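PDB 4B9W: tudor domain-containing protein 1 from Mus musculus, which acts in spermatogenesis as a scaffold for Piwi proteins and the piRNA pathway that represses transposons, with some of its Tudor domains binding Piwi proteins methylated on arginine. Local coordinates for residues C24-H35 against H99-E107; F64-C72 against Y83-L91. One frame throughout, in Å; residues are numbered along the deposited sequence.

Contact 1 of 2, residues C24-H35 against H99-E107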
loop_
_atom_site.group_PDB
_atom_site.type_symbol
_atom_site.label_atom_id
_atom_site.label_comp_id
_atom_site.label_asym_id
_atom_site.label_seq_id
_atom_site.Cartn_x
_atom_site.Cartn_y
_atom_site.Cartn_z
ATOM N N CYS A 24 10.449 11.756 -9.675
ATOM C CA CYS A 24 10.851 10.470 -10.275
ATOM C C CYS A 24 9.734 9.398 -10.265
ATOM O O CYS A 24 9.793 8.385 -10.980
ATOM C CB CYS A 24 12.118 9.946 -9.597
ATOM S SG CYS A 24 12.024 9.822 -7.793
ATOM N N MET A 25 8.724 9.584 -9.438
ATOM C CA MET A 25 7.590 8.673 -9.503
ATOM C C MET A 25 6.347 9.415 -9.031
ATOM O O MET A 25 6.435 10.368 -8.252
ATOM C CB MET A 25 7.878 7.386 -8.703
ATOM C CG MET A 25 6.786 6.309 -8.763
ATOM S SD MET A 25 6.559 5.525 -10.368
ATOM C CE MET A 25 4.857 4.931 -10.185
ATOM N N MET A 26 5.199 9.019 -9.572
ATOM C CA MET A 26 3.962 9.746 -9.379
ATOM C C MET A 26 2.801 8.782 -9.216
ATOM O O MET A 26 2.637 7.853 -10.005
ATOM C CB MET A 26 3.726 10.622 -10.595
ATOM C CG MET A 26 2.328 11.192 -10.712
ATOM S SD MET A 26 2.093 12.707 -9.783
ATOM C CE MET A 26 1.294 13.633 -11.086
ATOM N N TYR A 27 2.002 9.020 -8.184
ATOM C CA TYR A 27 0.774 8.291 -7.956
ATOM C C TYR A 27 -0.398 9.232 -7.820
ATOM O O TYR A 27 -1.480 8.916 -8.302
ATOM C CB TYR A 27 0.878 7.432 -6.698
ATOM C CG TYR A 27 1.907 6.356 -6.756
ATOM C CD1 TYR A 27 1.615 5.120 -7.313
ATOM C CD2 TYR A 27 3.189 6.565 -6.253
ATOM C CE1 TYR A 27 2.564 4.115 -7.352
ATOM C CE2 TYR A 27 4.141 5.570 -6.299
ATOM C CZ TYR A 27 3.823 4.347 -6.842
ATOM O OH TYR A 27 4.780 3.369 -6.883
ATOM N N SER A 28 -0.183 10.373 -7.147
ATOM C CA SER A 28 -1.215 11.414 -6.931
ATOM C C SER A 28 -0.592 12.706 -6.419
ATOM O O SER A 28 0.602 12.756 -6.175
ATOM C CB SER A 28 -2.298 10.959 -5.916
ATOM O OG SER A 28 -1.826 10.919 -4.583
ATOM N N PRO A 29 -1.410 13.750 -6.212
ATOM C CA PRO A 29 -0.928 14.913 -5.470
ATOM C C PRO A 29 -0.612 14.642 -4.016
ATOM O O PRO A 29 0.053 15.471 -3.395
ATOM C CB PRO A 29 -2.094 15.905 -5.577
ATOM C CG PRO A 29 -2.759 15.549 -6.846
ATOM C CD PRO A 29 -2.695 14.042 -6.869
ATOM N N GLY A 30 -1.083 13.517 -3.470
ATOM C CA GLY A 30 -0.821 13.150 -2.090
ATOM C C GLY A 30 0.303 12.135 -1.929
ATOM O O GLY A 30 0.656 11.737 -0.806
ATOM N N GLU A 31 0.865 11.733 -3.063
ATOM C CA GLU A 31 1.838 10.672 -3.097
ATOM C C GLU A 31 2.673 10.703 -4.376
ATOM O O GLU A 31 2.315 10.103 -5.399
ATOM C CB GLU A 31 1.101 9.350 -2.983
ATOM C CG GLU A 31 1.992 8.131 -2.922
ATOM C CD GLU A 31 1.181 6.840 -2.924
ATOM O OE1 GLU A 31 -0.002 6.829 -3.370
ATOM O OE2 GLU A 31 1.734 5.825 -2.502
ATOM N N PHE A 32 3.808 11.367 -4.301
ATOM C CA PHE A 32 4.733 11.354 -5.397
ATOM C C PHE A 32 6.135 11.366 -4.848
ATOM O O PHE A 32 6.353 11.705 -3.690
ATOM C CB PHE A 32 4.494 12.529 -6.358
ATOM C CG PHE A 32 4.667 13.886 -5.734
ATOM C CD1 PHE A 32 3.675 14.435 -4.950
ATOM C CD2 PHE A 32 5.848 14.624 -5.939
ATOM C CE1 PHE A 32 3.836 15.689 -4.371
ATOM C CE2 PHE A 32 6.011 15.871 -5.368
ATOM C CZ PHE A 32 4.997 16.409 -4.593
ATOM N N TYR A 33 7.082 10.974 -5.687
ATOM C CA TYR A 33 8.441 10.786 -5.256
ATOM C C TYR A 33 9.360 11.722 -6.011
ATOM O O TYR A 33 9.198 11.914 -7.215
ATOM C CB TYR A 33 8.831 9.319 -5.462
ATOM C CG TYR A 33 8.137 8.431 -4.475
ATOM C CD1 TYR A 33 6.819 8.039 -4.669
ATOM C CD2 TYR A 33 8.773 8.029 -3.318
ATOM C CE1 TYR A 33 6.166 7.250 -3.742
ATOM C CE2 TYR A 33 8.125 7.230 -2.390
ATOM C CZ TYR A 33 6.835 6.851 -2.606
ATOM O OH TYR A 33 6.201 6.066 -1.690
ATOM N N CYS A 34 10.315 12.309 -5.291
ATOM C CA CYS A 34 11.241 13.265 -5.888
ATOM C C CYS A 34 12.677 12.888 -5.609
ATOM O O CYS A 34 12.994 12.356 -4.546
ATOM C CB CYS A 34 11.014 14.673 -5.327
ATOM S SG CYS A 34 9.457 15.479 -5.790
ATOM N N HIS A 35 13.537 13.167 -6.582
ATOM C CA HIS A 35 14.942 13.338 -6.324
ATOM C C HIS A 35 15.178 14.777 -5.943
ATOM O O HIS A 35 14.805 15.694 -6.687
ATOM C CB HIS A 35 15.757 13.003 -7.548
ATOM C CG HIS A 35 15.711 11.555 -7.928
ATOM N ND1 HIS A 35 15.746 11.141 -9.217
ATOM C CD2 HIS A 35 15.627 10.419 -7.149
ATOM C CE1 HIS A 35 15.699 9.803 -9.257
ATOM N NE2 HIS A 35 15.618 9.354 -7.984
ATOM N N HIS A 99 10.201 -2.507 -3.044
ATOM C CA HIS A 99 10.186 -1.058 -3.133
ATOM C C HIS A 99 11.520 -0.557 -3.579
ATOM O O HIS A 99 12.511 -0.671 -2.857
ATOM C CB HIS A 99 9.867 -0.451 -1.771
ATOM C CG HIS A 99 9.758 1.043 -1.808
ATOM N ND1 HIS A 99 8.582 1.676 -2.040
ATOM C CD2 HIS A 99 10.728 2.025 -1.713
ATOM C CE1 HIS A 99 8.806 3.013 -2.051
ATOM N NE2 HIS A 99 10.127 3.212 -1.852
ATOM N N PHE A 100 11.584 -0.006 -4.786
ATOM C CA PHE A 100 12.835 0.583 -5.271
ATOM C C PHE A 100 13.108 1.919 -4.560
ATOM O O PHE A 100 12.465 2.919 -4.846
ATOM C CB PHE A 100 12.781 0.721 -6.812
ATOM C CG PHE A 100 12.904 -0.597 -7.518
ATOM C CD1 PHE A 100 14.140 -1.210 -7.625
ATOM C CD2 PHE A 100 11.794 -1.239 -8.053
ATOM C CE1 PHE A 100 14.277 -2.445 -8.248
ATOM C CE2 PHE A 100 11.918 -2.467 -8.677
ATOM C CZ PHE A 100 13.163 -3.070 -8.779
ATOM N N VAL A 101 14.061 1.908 -3.619
ATOM C CA VAL A 101 14.217 2.972 -2.609
ATOM C C VAL A 101 14.742 4.311 -3.132
ATOM O O VAL A 101 14.539 5.356 -2.505
ATOM C CB VAL A 101 15.127 2.528 -1.439
ATOM C CG1 VAL A 101 14.502 1.377 -0.666
ATOM C CG2 VAL A 101 16.513 2.140 -1.921
ATOM N N ASP A 102 15.412 4.285 -4.273
ATOM C CA ASP A 102 15.894 5.524 -4.879
ATOM C C ASP A 102 14.939 6.135 -5.913
ATOM O O ASP A 102 15.287 7.149 -6.517
ATOM C CB ASP A 102 17.255 5.277 -5.518
ATOM C CG ASP A 102 18.318 4.933 -4.495
ATOM O OD1 ASP A 102 18.525 5.721 -3.539
ATOM O OD2 ASP A 102 18.980 3.902 -4.690
ATOM N N TYR A 103 13.750 5.541 -6.108
ATOM C CA TYR A 103 12.790 6.021 -7.147
ATOM C C TYR A 103 11.326 6.048 -6.673
ATOM O O TYR A 103 10.587 6.944 -7.045
ATOM C CB TYR A 103 12.929 5.198 -8.460
ATOM C CG TYR A 103 14.357 5.237 -9.011
ATOM C CD1 TYR A 103 15.307 4.321 -8.569
ATOM C CD2 TYR A 103 14.755 6.208 -9.931
ATOM C CE1 TYR A 103 16.614 4.367 -9.016
ATOM C CE2 TYR A 103 16.048 6.248 -10.414
ATOM C CZ TYR A 103 16.988 5.327 -9.930
ATOM O OH TYR A 103 18.304 5.351 -10.361
ATOM N N GLY A 104 10.912 5.057 -5.883
ATOM C CA GLY A 104 9.605 5.067 -5.247
ATOM C C GLY A 104 8.583 4.125 -5.842
ATOM O O GLY A 104 7.462 4.049 -5.338
ATOM N N ASN A 105 8.948 3.418 -6.910
ATOM C CA ASN A 105 8.089 2.373 -7.488
ATOM C C ASN A 105 8.246 1.033 -6.783
ATOM O O ASN A 105 9.298 0.729 -6.168
ATOM C CB ASN A 105 8.312 2.197 -8.991
ATOM C CG ASN A 105 9.744 1.855 -9.342
ATOM O OD1 ASN A 105 10.645 2.548 -8.937
ATOM N ND2 ASN A 105 9.948 0.784 -10.107
ATOM N N VAL A 106 7.178 0.256 -6.853
ATOM C CA VAL A 106 7.125 -1.087 -6.290
ATOM C C VAL A 106 6.888 -2.054 -7.439
ATOM O O VAL A 106 5.977 -1.840 -8.221
ATOM C CB VAL A 106 5.974 -1.216 -5.258
ATOM C CG1 VAL A 106 5.714 -2.686 -4.887
ATOM C CG2 VAL A 106 6.278 -0.382 -4.019
ATOM N N GLU A 107 7.691 -3.108 -7.542
ATOM C CA GLU A 107 7.502 -4.144 -8.571
ATOM C C GLU A 107 7.496 -5.575 -7.970
ATOM O O GLU A 107 8.185 -5.857 -6.997
ATOM C CB GLU A 107 8.617 -4.070 -9.633
ATOM C CG GLU A 107 8.864 -2.703 -10.277
ATOM C CD GLU A 107 7.659 -2.139 -11.013
ATOM O OE1 GLU A 107 6.901 -2.948 -11.595
ATOM O OE2 GLU A 107 7.485 -0.881 -11.024
HETATM O O HOH W 1 4.364 1.181 -8.106
#
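With chi1 of -67° His-35 holds its ring anti to its own carbonyl carbon, and Tyr-33 takes the same setting; the two rings thereby leave one strand to meet the loop at Asp-102 to Gly-104. His-35 NE2 donates to the carbonyl O of Asp-102 at 2.7 Å, nearly along the C=O axis and only 4° out of the imidazole plane, which fixes the rotation of the ring. The same imidazole turns its edge to the face of Tyr-103 in an offset edge-to-face pair, planes at 76°. Next to it, Gly-104 sets its bare CA over one face of the Tyr-33 ring, offset toward the rim, 3.8 Å from the centroid in a CH-pi contact. Met-25 CB, 3.2 Å from Tyr-103 O, closes on the loop from the other strand, and its SD touches Asn-105 CB at 4.0 Å, the two side chains crossing at about a right angle. Tyr-27 brings its hydroxyl to the Gly-104 to Val-106 backbone: OH is 3.2 Å from Gly-104 O, a possible bond, and 2.5 Å from a water that takes the N-H of Val-106. Asn-105 ND2 bonds Glu-107 OE2 in its amide plane, while OD1 serves a modified side chain of the bound peptide, against which Phe-100 and Tyr-103 also pack, as expected of the aromatic cage of a Tudor domain that reads methylated arginine. The contact thus joins the two lobes of the extended Tudor domain: strands 18-26 and 31-36 on one side, the turn between strands 96-100 and 106-109 on the other, with helix 41-57 covering His-35 and Tyr-103 through Leu-45.

Contact 2 of 2, residues F64-C72 against Y83-L91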
loop_
_atom_site.group_PDB
_atom_site.type_symbol
_atom_site.label_atom_id
_atom_site.label_comp_id
_atom_site.label_asym_id
_atom_site.label_seq_id
_atom_site.Cartn_x
_atom_site.Cartn_y
_atom_site.Cartn_z
ATOM N N PHE A 64 20.020 -14.836 -1.596
ATOM C CA PHE A 64 19.329 -13.823 -0.801
ATOM C C PHE A 64 18.128 -14.430 -0.071
ATOM O O PHE A 64 17.323 -15.120 -0.680
ATOM C CB PHE A 64 18.868 -12.662 -1.681
ATOM C CG PHE A 64 18.050 -11.637 -0.943
ATOM C CD1 PHE A 64 18.623 -10.858 0.036
ATOM C CD2 PHE A 64 16.701 -11.489 -1.197
ATOM C CE1 PHE A 64 17.875 -9.931 0.734
ATOM C CE2 PHE A 64 15.948 -10.558 -0.510
ATOM C CZ PHE A 64 16.534 -9.780 0.460
ATOM N N LYS A 65 18.024 -14.166 1.227
ATOM C CA LYS A 65 16.899 -14.617 2.039
ATOM C C LYS A 65 15.930 -13.440 2.288
ATOM O O LYS A 65 16.240 -12.521 3.041
ATOM C CB LYS A 65 17.393 -15.192 3.366
ATOM C CG LYS A 65 17.841 -16.650 3.307
ATOM C CD LYS A 65 18.497 -17.080 4.617
ATOM C CE LYS A 65 18.637 -18.597 4.710
ATOM N NZ LYS A 65 19.331 -19.181 3.520
ATOM N N ALA A 66 14.763 -13.487 1.647
ATOM C CA ALA A 66 13.778 -12.399 1.736
ATOM C C ALA A 66 13.116 -12.346 3.113
ATOM O O ALA A 66 12.629 -13.341 3.620
ATOM C CB ALA A 66 12.728 -12.529 0.638
ATOM N N GLU A 67 13.161 -11.173 3.727
ATOM C CA GLU A 67 12.456 -10.896 4.952
ATOM C C GLU A 67 11.891 -9.488 4.790
ATOM O O GLU A 67 12.508 -8.640 4.120
ATOM C CB GLU A 67 13.393 -10.987 6.153
ATOM C CG GLU A 67 12.715 -10.689 7.482
ATOM C CD GLU A 67 11.511 -11.578 7.787
ATOM O OE1 GLU A 67 11.735 -12.740 8.215
ATOM O OE2 GLU A 67 10.357 -11.115 7.611
ATOM N N ILE A 68 10.724 -9.251 5.378
ATOM C CA ILE A 68 10.017 -7.995 5.205
ATOM C C ILE A 68 10.815 -6.812 5.738
ATOM O O ILE A 68 11.309 -6.824 6.878
ATOM C CB ILE A 68 8.637 -8.013 5.874
ATOM C CG1 ILE A 68 7.771 -9.118 5.258
ATOM C CG2 ILE A 68 7.941 -6.667 5.705
ATOM C CD1 ILE A 68 7.456 -8.904 3.798
ATOM N N GLY A 69 10.946 -5.799 4.890
ATOM C CA GLY A 69 11.722 -4.625 5.207
ATOM C C GLY A 69 13.229 -4.816 5.061
ATOM O O GLY A 69 13.965 -3.916 5.423
ATOM N N ARG A 70 13.704 -5.954 4.540
ATOM C CA ARG A 70 15.166 -6.174 4.339
ATOM C C ARG A 70 15.703 -5.514 3.049
ATOM O O ARG A 70 15.091 -5.603 1.984
ATOM C CB ARG A 70 15.520 -7.679 4.295
ATOM C CG ARG A 70 17.023 -7.964 4.287
ATOM C CD ARG A 70 17.381 -9.451 4.243
ATOM N NE ARG A 70 16.779 -10.233 5.328
ATOM C CZ ARG A 70 17.255 -10.345 6.571
ATOM N NH1 ARG A 70 18.384 -9.733 6.940
ATOM N NH2 ARG A 70 16.598 -11.089 7.462
ATOM N N PRO A 71 16.890 -4.894 3.129
ATOM C CA PRO A 71 17.423 -4.319 1.912
ATOM C C PRO A 71 18.004 -5.382 0.986
ATOM O O PRO A 71 18.439 -6.436 1.438
ATOM C CB PRO A 71 18.509 -3.358 2.414
ATOM C CG PRO A 71 18.378 -3.328 3.899
ATOM C CD PRO A 71 17.768 -4.625 4.280
ATOM N N CYS A 72 17.955 -5.101 -0.305
ATOM C CA CYS A 72 18.533 -5.963 -1.330
ATOM C C CYS A 72 18.799 -5.144 -2.588
ATOM O O CYS A 72 18.598 -3.913 -2.596
ATOM C CB CYS A 72 17.592 -7.122 -1.646
ATOM S SG CYS A 72 15.902 -6.621 -2.075
ATOM N N TYR A 83 18.792 -2.242 -9.077
ATOM C CA TYR A 83 18.762 -1.084 -8.198
ATOM C C TYR A 83 18.588 -1.514 -6.748
ATOM O O TYR A 83 18.282 -2.667 -6.463
ATOM C CB TYR A 83 17.620 -0.150 -8.597
ATOM C CG TYR A 83 17.763 0.415 -9.992
ATOM C CD1 TYR A 83 18.530 1.541 -10.219
ATOM C CD2 TYR A 83 17.137 -0.198 -11.084
ATOM C CE1 TYR A 83 18.683 2.062 -11.486
ATOM C CE2 TYR A 83 17.272 0.321 -12.367
ATOM C CZ TYR A 83 18.041 1.459 -12.556
ATOM O OH TYR A 83 18.201 1.995 -13.812
ATOM N N ARG A 84 18.767 -0.557 -5.846
ATOM C CA ARG A 84 18.546 -0.771 -4.426
ATOM C C ARG A 84 17.059 -0.918 -4.154
ATOM O O ARG A 84 16.235 -0.269 -4.801
ATOM C CB ARG A 84 19.118 0.378 -3.617
ATOM C CG ARG A 84 20.626 0.557 -3.806
ATOM C CD ARG A 84 21.221 1.416 -2.728
ATOM N NE ARG A 84 20.817 2.823 -2.821
ATOM C CZ ARG A 84 21.189 3.757 -1.954
ATOM N NH1 ARG A 84 21.964 3.443 -0.924
ATOM N NH2 ARG A 84 20.770 5.014 -2.098
ATOM N N ALA A 85 16.725 -1.791 -3.213
ATOM C CA ALA A 85 15.341 -2.072 -2.904
ATOM C C ALA A 85 15.182 -2.584 -1.465
ATOM O O ALA A 85 16.151 -3.002 -0.828
ATOM C CB ALA A 85 14.810 -3.085 -3.897
ATOM N N LEU A 86 13.944 -2.483 -0.957
ATOM C CA LEU A 86 13.502 -3.100 0.273
ATOM C C LEU A 86 12.376 -4.084 -0.045
ATOM O O LEU A 86 11.472 -3.791 -0.851
ATOM C CB LEU A 86 12.976 -2.044 1.271
ATOM C CG LEU A 86 13.945 -1.132 2.014
ATOM C CD1 LEU A 86 13.170 0.021 2.674
ATOM C CD2 LEU A 86 14.780 -1.894 3.051
ATOM N N VAL A 87 12.417 -5.246 0.607
ATOM C CA VAL A 87 11.339 -6.217 0.505
ATOM C C VAL A 87 10.059 -5.628 1.131
ATOM O O VAL A 87 10.023 -5.275 2.319
ATOM C CB VAL A 87 11.743 -7.550 1.165
ATOM C CG1 VAL A 87 10.579 -8.535 1.202
ATOM C CG2 VAL A 87 12.937 -8.150 0.432
ATOM N N LYS A 88 9.010 -5.516 0.326
ATOM C CA LYS A 88 7.750 -4.968 0.784
ATOM C C LYS A 88 6.734 -6.087 1.045
ATOM O O LYS A 88 6.058 -6.084 2.076
ATOM C CB LYS A 88 7.217 -3.950 -0.225
ATOM C CG LYS A 88 6.030 -3.153 0.302
ATOM C CD LYS A 88 6.087 -1.704 -0.138
ATOM C CE LYS A 88 5.677 -0.740 0.968
ATOM N NZ LYS A 88 4.283 -0.268 0.769
ATOM N N GLU A 89 6.659 -7.055 0.134
ATOM C CA GLU A 89 5.736 -8.180 0.286
ATOM C C GLU A 89 6.325 -9.508 -0.174
ATOM O O GLU A 89 7.125 -9.539 -1.102
ATOM C CB GLU A 89 4.461 -7.920 -0.516
ATOM C CG GLU A 89 3.915 -6.507 -0.385
ATOM C CD GLU A 89 2.514 -6.381 -0.909
ATOM O OE1 GLU A 89 1.957 -7.380 -1.388
ATOM O OE2 GLU A 89 1.954 -5.286 -0.817
ATOM N N ILE A 90 5.911 -10.597 0.478
ATOM C CA ILE A 90 6.190 -11.962 0.002
ATOM C C ILE A 90 4.866 -12.652 -0.315
ATOM O O ILE A 90 3.974 -12.800 0.554
ATOM C CB ILE A 90 6.989 -12.804 1.015
ATOM C CG1 ILE A 90 8.298 -12.095 1.371
ATOM C CG2 ILE A 90 7.321 -14.182 0.448
ATOM C CD1 ILE A 90 9.035 -12.716 2.532
ATOM N N LEU A 91 4.760 -13.087 -1.565
ATOM C CA LEU A 91 3.502 -13.580 -2.106
ATOM C C LEU A 91 3.496 -15.114 -2.088
ATOM O O LEU A 91 4.563 -15.734 -2.121
ATOM C CB LEU A 91 3.294 -13.063 -3.532
ATOM C CG LEU A 91 3.309 -11.552 -3.738
ATOM C CD1 LEU A 91 3.387 -11.212 -5.228
ATOM C CD2 LEU A 91 2.059 -10.935 -3.138
#
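Val-87 is gripped by the chain on its way into strand 71-76: its CB sits 3.2 Å from Glu-67 O, and CG2 meets the edge of the Phe-64 ring at CZ, 3.9 Å away. With chi1 of 53°, Cys-72 SG lies between its own N and carbonyl carbon, where it touches Ala-85 CB and Val-87 CG2 and extends this apolar patch. Ile-68 CD1, 3.6 Å from Lys-88 O, packs against Val-87 CG1 and Ile-90 CG1; Ile-68 also packs on Trp-143 of the second subunit. The backbones are equally close. Cys-72 and Ala-85 form an antiparallel hydrogen-bonded pair, Cys-72 N to Ala-85 O 2.8 Å, Ala-85 N to Cys-72 O 2.9 Å. Val-87 adds two bonds, giving its N-H to Arg-70 O and taking that of Gly-69 at its O, where the type II turn from Glu-67 to Arg-70 ends. Pro-71 and Leu-86 are a non-hydrogen-bonded pair, Leu-86 CD2 lying 3.2 Å from Gly-69 O and 4.0 Å from Pro-71 CG.

The other side is looser. Arg-70 and Lys-88, both exposed, start their side chains away from the other segment and add little, and Ile-90 CD1 lies 3.8 Å from Ala-66 O. The whole is a beta hairpin, strands 71-76 and 81-90, preceded by a type II turn also bonded to Val-87, within the five-stranded antiparallel barrel-like sheet of the Tudor fold.

In the fold
From the N terminus, the chain first lays down strands 18-26 and 31-36, then passes through helix 41-57 to the five-stranded sheet. Contact 2 closes a short loop there, the 10 residues between 64-72 and 83-91 forming the hairpin end. Contact 1 closes a much longer one, 63 residues from 24-35 to 99-107, so contact 2 is nested inside it and the two do not cross. Their centres lie about 17 Å apart, yet they meet through neighbouring strands 81-90 and 96-100: Arg-84 forms a salt bridge with Asp-102. Contact 2 joins two neighbouring strands of the Tudor sheet, and contact 1 ties that sheet to the one holding strands 18-26 and 31-36.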